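Local atomic coordinates of CBS domain-containing protein CBSX1, chloroplastic (Arabidopsis thaliana, PDB entry 4GQV), a protein that probably binds and regulates chloroplast thioredoxins by way of a pair of CBS domains, which in related proteins bind adenosine-containing ligands. Residues A[20-25]-A[49-54]; A[27-32]-A[57-62]; A[123-126]-A[132-135]. All coordinates share one frame; numbering follows the deposited sequence.

Contact 1: A[20-25]-A[49-54]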
loop_
_atom_site.group_PDB
_atom_site.type_symbol
_atom_site.label_atom_id
_atom_site.label_comp_id
_atom_site.label_asym_id
_atom_site.label_seq_id
_atom_site.Cartn_x
_atom_site.Cartn_y
_atom_site.Cartn_z
ATOM N N VAL A 20 2.512 -5.892 15.230
ATOM C CA VAL A 20 3.729 -6.581 15.631
ATOM C C VAL A 20 4.103 -6.049 16.983
ATOM O O VAL A 20 3.515 -5.083 17.441
ATOM C CB VAL A 20 4.938 -6.383 14.634
ATOM C CG1 VAL A 20 4.721 -7.112 13.312
ATOM C CG2 VAL A 20 5.282 -4.913 14.416
ATOM N N LYS A 21 5.096 -6.640 17.624
ATOM C CA LYS A 21 5.567 -6.103 18.893
ATOM C C LYS A 21 6.967 -5.638 18.666
ATOM O O LYS A 21 7.554 -5.977 17.636
ATOM C CB LYS A 21 5.522 -7.179 19.981
ATOM C CG LYS A 21 4.137 -7.734 20.207
ATOM C CD LYS A 21 3.712 -7.619 21.652
ATOM C CE LYS A 21 2.417 -8.376 21.866
ATOM N NZ LYS A 21 2.516 -9.763 21.335
ATOM N N PRO A 22 7.529 -4.866 19.609
ATOM C CA PRO A 22 8.955 -4.531 19.449
ATOM C C PRO A 22 9.870 -5.776 19.523
ATOM O O PRO A 22 11.033 -5.691 19.114
ATOM C CB PRO A 22 9.240 -3.604 20.641
ATOM C CG PRO A 22 7.911 -3.192 21.165
ATOM C CD PRO A 22 6.955 -4.284 20.829
ATOM N N THR A 23 9.351 -6.892 20.049
ATOM C CA THR A 23 10.100 -8.152 20.162
ATOM C C THR A 23 10.058 -8.916 18.856
ATOM O O THR A 23 10.776 -9.898 18.685
ATOM C CB THR A 23 9.522 -9.117 21.243
ATOM O OG1 THR A 23 8.139 -9.393 20.964
ATOM C CG2 THR A 23 9.661 -8.525 22.607
ATOM N N THR A 24 9.185 -8.501 17.947
ATOM C CA THR A 24 9.134 -9.159 16.648
ATOM C C THR A 24 10.449 -8.911 15.908
ATOM O O THR A 24 10.982 -7.801 15.961
ATOM C CB THR A 24 7.932 -8.674 15.858
ATOM O OG1 THR A 24 6.749 -8.951 16.619
ATOM C CG2 THR A 24 7.828 -9.360 14.506
ATOM N N THR A 25 10.994 -9.957 15.273
ATOM C CA THR A 25 12.221 -9.841 14.475
ATOM C C THR A 25 11.898 -9.281 13.099
ATOM O O THR A 25 10.783 -9.458 12.600
ATOM C CB THR A 25 12.916 -11.217 14.241
ATOM O OG1 THR A 25 12.117 -12.020 13.358
ATOM C CG2 THR A 25 13.135 -11.970 15.541
ATOM N N LYS A 49 -0.951 -1.621 24.118
ATOM C CA LYS A 49 -0.768 -0.195 23.979
ATOM C C LYS A 49 0.026 0.077 22.719
ATOM O O LYS A 49 0.870 -0.733 22.311
ATOM C CB LYS A 49 -0.012 0.379 25.177
ATOM C CG LYS A 49 -0.771 0.249 26.472
ATOM C CD LYS A 49 -0.430 1.365 27.444
ATOM C CE LYS A 49 -1.464 1.403 28.563
ATOM N NZ LYS A 49 -2.758 0.878 28.045
ATOM N N LEU A 50 -0.233 1.239 22.126
ATOM C CA LEU A 50 0.433 1.625 20.902
ATOM C C LEU A 50 1.752 2.295 21.243
ATOM O O LEU A 50 1.787 3.341 21.896
ATOM C CB LEU A 50 -0.469 2.534 20.057
ATOM C CG LEU A 50 0.130 2.982 18.721
ATOM C CD1 LEU A 50 0.291 1.805 17.733
ATOM C CD2 LEU A 50 -0.697 4.095 18.129
ATOM N N VAL A 51 2.849 1.684 20.803
ATOM C CA VAL A 51 4.166 2.247 21.065
ATOM C C VAL A 51 4.882 2.632 19.766
ATOM O O VAL A 51 5.887 3.351 19.779
ATOM C CB VAL A 51 5.073 1.293 21.922
ATOM C CG1 VAL A 51 4.500 1.089 23.322
ATOM C CG2 VAL A 51 5.280 -0.047 21.222
ATOM N N GLY A 52 4.388 2.162 18.632
ATOM C CA GLY A 52 5.026 2.631 17.427
ATOM C C GLY A 52 4.404 2.188 16.130
ATOM O O GLY A 52 3.367 1.536 16.115
ATOM N N LEU A 53 5.038 2.587 15.036
ATOM C CA LEU A 53 4.611 2.211 13.703
ATOM C C LEU A 53 5.850 1.757 12.965
ATOM O O LEU A 53 6.961 2.235 13.247
ATOM C CB LEU A 53 4.007 3.405 12.973
ATOM C CG LEU A 53 2.558 3.733 13.326
ATOM C CD1 LEU A 53 2.070 4.910 12.508
ATOM C CD2 LEU A 53 1.693 2.524 13.057
ATOM N N VAL A 54 5.675 0.836 12.027
ATOM C CA VAL A 54 6.833 0.348 11.315
ATOM C C VAL A 54 6.476 0.020 9.885
ATOM O O VAL A 54 5.379 -0.440 9.608
ATOM C CB VAL A 54 7.502 -0.849 12.033
ATOM C CG1 VAL A 54 6.812 -2.160 11.690
ATOM C CG2 VAL A 54 8.974 -0.904 11.666
#
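The pyrrolidine ring of Pro22 meets the strand 50-55 at a single corner, where its CG lies 4.1 Å from CG2 of Val51. The two side chains cross at about a right angle, and the methyl comes in obliquely at the CG corner of the ring. Val43 and Phe41 of strand 40-44 pack between the segments: Val43 on Pro22, and Phe41 on both Val20 and Val54. A second apolar touch follows farther along, where CG2 of Val20 approaches CG1 of Val54 to 4.2 Å, again with the side chains crossed nearly perpendicularly. In both valines the touching methyl is the one held between the backbone N and the carbonyl carbon (chi1 -70° in Val20, 83° in Val54), and this rotation brings it across toward its partner. The backbones stay well apart, with 8.4 Å between CA of Pro22 and CA of Gly52, because the loop 20-25 belongs to the far side of strand 40-44: Val20 shares backbone hydrogen bonds with Pro42 and Ile44, while Val51 bonds to Val43, which it and Gly52 face together as a classic beta bulge. This is the first CBS motif, in which the chain leading into helix 26-36 runs beside the beta hairpin 40-55. On the loop side the backbone is shaped by a type I turn from Lys21 to Thr24, closed by the bond from Thr24 N to Lys21 O. The Thr24 hydroxyl oxygen OG1 accepts a nearly straight bond from Lys21 N (3.0 Å, 168°), which braces the turn beside Pro22. Just beyond, Thr25 is the N-cap of helix 26-36, its OG1 bonded to Glu28 N.

Contact 2: A[27-32]-A[57-62]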
loop_
_atom_site.group_PDB
_atom_site.type_symbol
_atom_site.label_atom_id
_atom_site.label_comp_id
_atom_site.label_asym_id
_atom_site.label_seq_id
_atom_site.Cartn_x
_atom_site.Cartn_y
_atom_site.Cartn_z
ATOM N N ASP A 27 12.659 -10.343 10.350
ATOM C CA ASP A 27 12.292 -11.415 9.429
ATOM C C ASP A 27 10.844 -11.851 9.635
ATOM O O ASP A 27 10.131 -12.187 8.679
ATOM C CB ASP A 27 13.245 -12.608 9.578
ATOM C CG ASP A 27 14.702 -12.235 9.319
ATOM O OD1 ASP A 27 14.957 -11.342 8.474
ATOM O OD2 ASP A 27 15.596 -12.843 9.957
ATOM N N GLU A 28 10.404 -11.840 10.887
ATOM C CA GLU A 28 9.003 -12.120 11.183
ATOM C C GLU A 28 8.123 -11.045 10.553
ATOM O O GLU A 28 7.062 -11.336 10.008
ATOM C CB GLU A 28 8.748 -12.121 12.681
ATOM C CG GLU A 28 9.300 -13.282 13.462
ATOM C CD GLU A 28 8.784 -13.266 14.887
ATOM O OE1 GLU A 28 9.563 -12.934 15.804
ATOM O OE2 GLU A 28 7.587 -13.563 15.082
ATOM N N ALA A 29 8.585 -9.802 10.628
ATOM C CA ALA A 29 7.809 -8.673 10.130
ATOM C C ALA A 29 7.783 -8.692 8.607
ATOM O O ALA A 29 6.736 -8.502 7.992
ATOM C CB ALA A 29 8.382 -7.370 10.652
ATOM N N LEU A 30 8.939 -8.958 8.001
ATOM C CA LEU A 30 9.032 -9.091 6.549
ATOM C C LEU A 30 8.115 -10.200 6.047
ATOM O O LEU A 30 7.438 -10.055 5.019
ATOM C CB LEU A 30 10.478 -9.346 6.124
ATOM C CG LEU A 30 11.356 -8.095 6.093
ATOM C CD1 LEU A 30 12.836 -8.451 6.046
ATOM C CD2 LEU A 30 10.984 -7.224 4.906
ATOM N N GLU A 31 8.075 -11.296 6.795
ATOM C CA GLU A 31 7.172 -12.390 6.478
ATOM C C GLU A 31 5.729 -11.896 6.524
ATOM O O GLU A 31 4.993 -12.001 5.529
ATOM C CB GLU A 31 7.386 -13.554 7.450
ATOM C CG GLU A 31 6.955 -14.925 6.906
ATOM C CD GLU A 31 7.954 -16.035 7.244
ATOM O OE1 GLU A 31 9.123 -15.703 7.550
ATOM O OE2 GLU A 31 7.579 -17.232 7.202
ATOM N N LEU A 32 5.345 -11.332 7.672
ATOM C CA LEU A 32 3.993 -10.811 7.883
ATOM C C LEU A 32 3.549 -9.879 6.757
ATOM O O LEU A 32 2.420 -9.981 6.272
ATOM C CB LEU A 32 3.879 -10.125 9.248
ATOM C CG LEU A 32 3.791 -11.074 10.458
ATOM C CD1 LEU A 32 3.898 -10.334 11.787
ATOM C CD2 LEU A 32 2.508 -11.899 10.429
ATOM N N TYR A 57 10.154 0.331 4.410
ATOM C CA TYR A 57 11.302 1.242 4.357
ATOM C C TYR A 57 12.157 1.172 5.624
ATOM O O TYR A 57 13.390 1.228 5.561
ATOM C CB TYR A 57 10.825 2.681 4.105
ATOM C CG TYR A 57 11.900 3.752 4.200
ATOM C CD1 TYR A 57 12.604 4.162 3.071
ATOM C CD2 TYR A 57 12.189 4.376 5.413
ATOM C CE1 TYR A 57 13.583 5.155 3.153
ATOM C CE2 TYR A 57 13.173 5.363 5.506
ATOM C CZ TYR A 57 13.860 5.750 4.374
ATOM O OH TYR A 57 14.829 6.729 4.463
ATOM N N ASP A 58 11.496 1.052 6.774
ATOM C CA ASP A 58 12.198 0.938 8.045
ATOM C C ASP A 58 12.840 -0.429 8.183
ATOM O O ASP A 58 13.985 -0.547 8.605
ATOM C CB ASP A 58 11.236 1.162 9.205
ATOM C CG ASP A 58 10.636 2.538 9.193
ATOM O OD1 ASP A 58 11.339 3.478 9.602
ATOM O OD2 ASP A 58 9.468 2.673 8.767
ATOM N N LEU A 59 12.088 -1.458 7.803
ATOM C CA LEU A 59 12.557 -2.834 7.880
ATOM C C LEU A 59 13.815 -3.063 7.049
ATOM O O LEU A 59 14.773 -3.673 7.524
ATOM C CB LEU A 59 11.454 -3.799 7.437
ATOM C CG LEU A 59 10.591 -4.398 8.549
ATOM C CD1 LEU A 59 10.651 -3.535 9.801
ATOM C CD2 LEU A 59 9.154 -4.570 8.081
ATOM N N LEU A 60 13.815 -2.583 5.808
ATOM C CA LEU A 60 14.936 -2.807 4.951
ATOM C C LEU A 60 16.021 -1.743 5.037
ATOM O O LEU A 60 16.740 -1.535 4.089
ATOM C CB LEU A 60 14.434 -2.966 3.543
ATOM C CG LEU A 60 13.407 -4.061 3.377
ATOM C CD1 LEU A 60 12.350 -3.611 2.411
ATOM C CD2 LEU A 60 14.069 -5.309 2.846
ATOM N N ALA A 61 16.081 -1.030 6.153
ATOM C CA ALA A 61 17.023 0.059 6.346
ATOM C C ALA A 61 17.348 0.835 5.087
ATOM O O ALA A 61 18.469 0.833 4.646
ATOM C CB ALA A 61 18.301 -0.396 6.987
ATOM N N LEU A 62 16.375 1.530 4.536
ATOM C CA LEU A 62 16.536 2.151 3.245
ATOM C C LEU A 62 16.853 3.609 3.323
ATOM O O LEU A 62 16.607 4.247 4.327
ATOM C CB LEU A 62 15.277 1.958 2.415
ATOM C CG LEU A 62 14.912 0.494 2.264
ATOM C CD1 LEU A 62 13.422 0.281 2.116
ATOM C CD2 LEU A 62 15.690 -0.122 1.120
#
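Two helices of the first CBS motif, 26-36 and the short 56-59, pack against one another through a small group of alanine and leucine side chains. The backbones come nearest at Leu30 and Leu59, whose CA atoms are 7.3 Å apart. Ala29 points its methyl at the second helix, and its CB meets CD2 of Leu59 at 3.9 Å, the shortest approach between the two segments. The next residue, Leu30, brings CD2 to 4.3 Å from CB of Leu59. The same methyl also lies 4.2 Å from CD2 of Leu60, so Leu30 CD2 is shared between two consecutive leucines. With CG of Leu30 anti to the carbonyl carbon (chi1 -79°), the branch swings round from a CB that does not itself aim at the partner, and only the terminal methyl makes the reach. Leu59 works the other way: it already points across, and touches Leu30 with CB and Ala29 with the branch tip. Leu60 and Leu30 meet methyl to methyl, their side chains slanting across each other. The chain leaves the helix just here. Ala61, with positive phi, is the C-prime residue of a Schellman motif, marked by bonds from Leu62 N to Tyr57 O (3.2 Å) and from Ala61 N to Asp58 O (3.3 Å). Leu60, the first residue to leave helical angles, still turns its CD2 back to Leu30 before the chain departs. Beneath the first helix, Phe41 of strand 40-44 receives both Ala29 and Leu32, while on the outer side Val152 of the second subunit packs on Leu30 and Leu60. The helix pair thus sits between its own sheet and helix 148-156 of the second subunit, consistent with a head-to-tail dimer, the first motif of one subunit facing the second of the other.

Contact 3: A[123-126]-A[132-135]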
loop_
_atom_site.group_PDB
_atom_site.type_symbol
_atom_site.label_atom_id
_atom_site.label_comp_id
_atom_site.label_asym_id
_atom_site.label_seq_id
_atom_site.Cartn_x
_atom_site.Cartn_y
_atom_site.Cartn_z
ATOM N N LYS A 123 -9.706 14.770 6.735
ATOM C CA LYS A 123 -8.818 15.893 6.432
ATOM C C LYS A 123 -7.353 15.466 6.509
ATOM O O LYS A 123 -6.594 15.676 5.560
ATOM C CB LYS A 123 -9.061 17.079 7.374
ATOM C CG LYS A 123 -10.364 17.808 7.143
ATOM C CD LYS A 123 -11.052 18.101 8.455
ATOM C CE LYS A 123 -12.327 18.883 8.269
ATOM N NZ LYS A 123 -13.091 18.946 9.568
ATOM N N ILE A 124 -6.950 14.855 7.624
ATOM C CA ILE A 124 -5.547 14.458 7.730
ATOM C C ILE A 124 -5.156 13.517 6.599
ATOM O O ILE A 124 -4.214 13.775 5.853
ATOM C CB ILE A 124 -5.224 13.771 9.061
ATOM C CG1 ILE A 124 -5.510 14.718 10.228
ATOM C CG2 ILE A 124 -3.774 13.335 9.061
ATOM C CD1 ILE A 124 -4.806 16.032 10.089
ATOM N N LEU A 125 -5.895 12.426 6.474
ATOM C CA LEU A 125 -5.626 11.457 5.434
ATOM C C LEU A 125 -5.514 12.112 4.062
ATOM O O LEU A 125 -4.638 11.768 3.275
ATOM C CB LEU A 125 -6.707 10.377 5.412
ATOM C CG LEU A 125 -6.520 9.153 6.317
ATOM C CD1 LEU A 125 -5.040 8.932 6.687
ATOM C CD2 LEU A 125 -7.396 9.218 7.558
ATOM N N LEU A 126 -6.377 13.081 3.794
ATOM C CA LEU A 126 -6.482 13.638 2.452
ATOM C C LEU A 126 -5.581 14.844 2.190
ATOM O O LEU A 126 -5.531 15.334 1.078
ATOM C CB LEU A 126 -7.944 13.972 2.123
ATOM C CG LEU A 126 -8.940 12.805 2.145
ATOM C CD1 LEU A 126 -10.378 13.316 2.200
ATOM C CD2 LEU A 126 -8.729 11.877 0.957
ATOM N N ARG A 132 -2.545 5.953 6.649
ATOM C CA ARG A 132 -3.061 5.190 7.771
ATOM C C ARG A 132 -3.038 6.116 8.981
ATOM O O ARG A 132 -2.297 7.093 8.976
ATOM C CB ARG A 132 -2.186 3.934 8.009
ATOM C CG ARG A 132 -1.956 3.114 6.712
ATOM C CD ARG A 132 -1.099 1.864 6.914
ATOM N NE ARG A 132 0.075 1.817 6.031
ATOM C CZ ARG A 132 1.213 1.197 6.340
ATOM N NH1 ARG A 132 1.340 0.592 7.508
ATOM N NH2 ARG A 132 2.232 1.196 5.493
ATOM N N LEU A 133 -3.877 5.837 9.979
ATOM C CA LEU A 133 -3.789 6.453 11.303
ATOM C C LEU A 133 -4.262 5.434 12.311
ATOM O O LEU A 133 -5.324 4.873 12.162
ATOM C CB LEU A 133 -4.653 7.702 11.434
ATOM C CG LEU A 133 -4.260 8.945 10.623
ATOM C CD1 LEU A 133 -5.285 10.070 10.836
ATOM C CD2 LEU A 133 -2.847 9.418 10.952
ATOM N N PRO A 134 -3.459 5.181 13.347
ATOM C CA PRO A 134 -3.923 4.252 14.372
ATOM C C PRO A 134 -5.055 4.861 15.204
ATOM O O PRO A 134 -5.077 6.066 15.462
ATOM C CB PRO A 134 -2.673 4.011 15.226
ATOM C CG PRO A 134 -1.757 5.152 14.935
ATOM C CD PRO A 134 -2.074 5.633 13.557
ATOM N N VAL A 135 -5.988 4.009 15.604
ATOM C CA VAL A 135 -7.087 4.388 16.463
ATOM C C VAL A 135 -6.884 3.721 17.797
ATOM O O VAL A 135 -6.699 2.505 17.873
ATOM C CB VAL A 135 -8.433 3.920 15.916
ATOM C CG1 VAL A 135 -9.581 4.613 16.698
ATOM C CG2 VAL A 135 -8.533 4.186 14.394
#
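Leu133 spreads its CD1 methyl over the junction of two helix side chains, reaching CG2 of Ile124 and CD2 of Leu125, each at 4.0 Å. Against Leu125 it slides past in the opposite direction, so that the paired branches overlap along their length: CD1 of Leu125 comes 4.0 Å from CG of Leu133. Against Ile124 the approach is at about a right angle, and CG2, with CB close behind it, does the touching. That methyl is anti to the backbone N, which turns it toward Leu133 while CG1 and CD1 lead off elsewhere. Leu125 reaches one residue farther back as well, its CD1 lying 3.9 Å from the backbone N of Arg132. Arg132 itself directs its side chain away from the helix, where NH2 is hydrogen-bonded to Thr39 O in the first CBS motif. In the second CBS motif, helix 118-127 is in this way laid against the chain that enters strand 134-136, and Val151 of helix 148-156 packs on Leu125 from the same core. Leu125 O accepts a hydrogen bond from Arg148 NH2. Between the two segments the side chains meet through methyl and methine groups, so the contact depends on fit and burial and not on directed bonds, while Leu125 O and Arg132 NH2 find their hydrogen-bond partners outside the two segments.

Overall arrangement
From the N terminus, the loop 20-25 leads into helix 26-36; the chain then runs through strand 40-44 to strand 50-55 and helix 56-59. Contact 1 closes the path from loop to strand and contact 2 the path from helix to helix, and the two cross, because their segments alternate along the chain. They also touch, as Val54 packs on Leu59 and Val20 on Leu32, tying the first CBS motif into one unit. Contact 3 follows in series as a short closure in the second motif, between helix 118-127 and the chain entering strand 134-136 a few residues on. Leu50 on Pro134 joins it to contact 1, whereas contacts 2 and 3 stay about 8 Å apart at their nearest atoms.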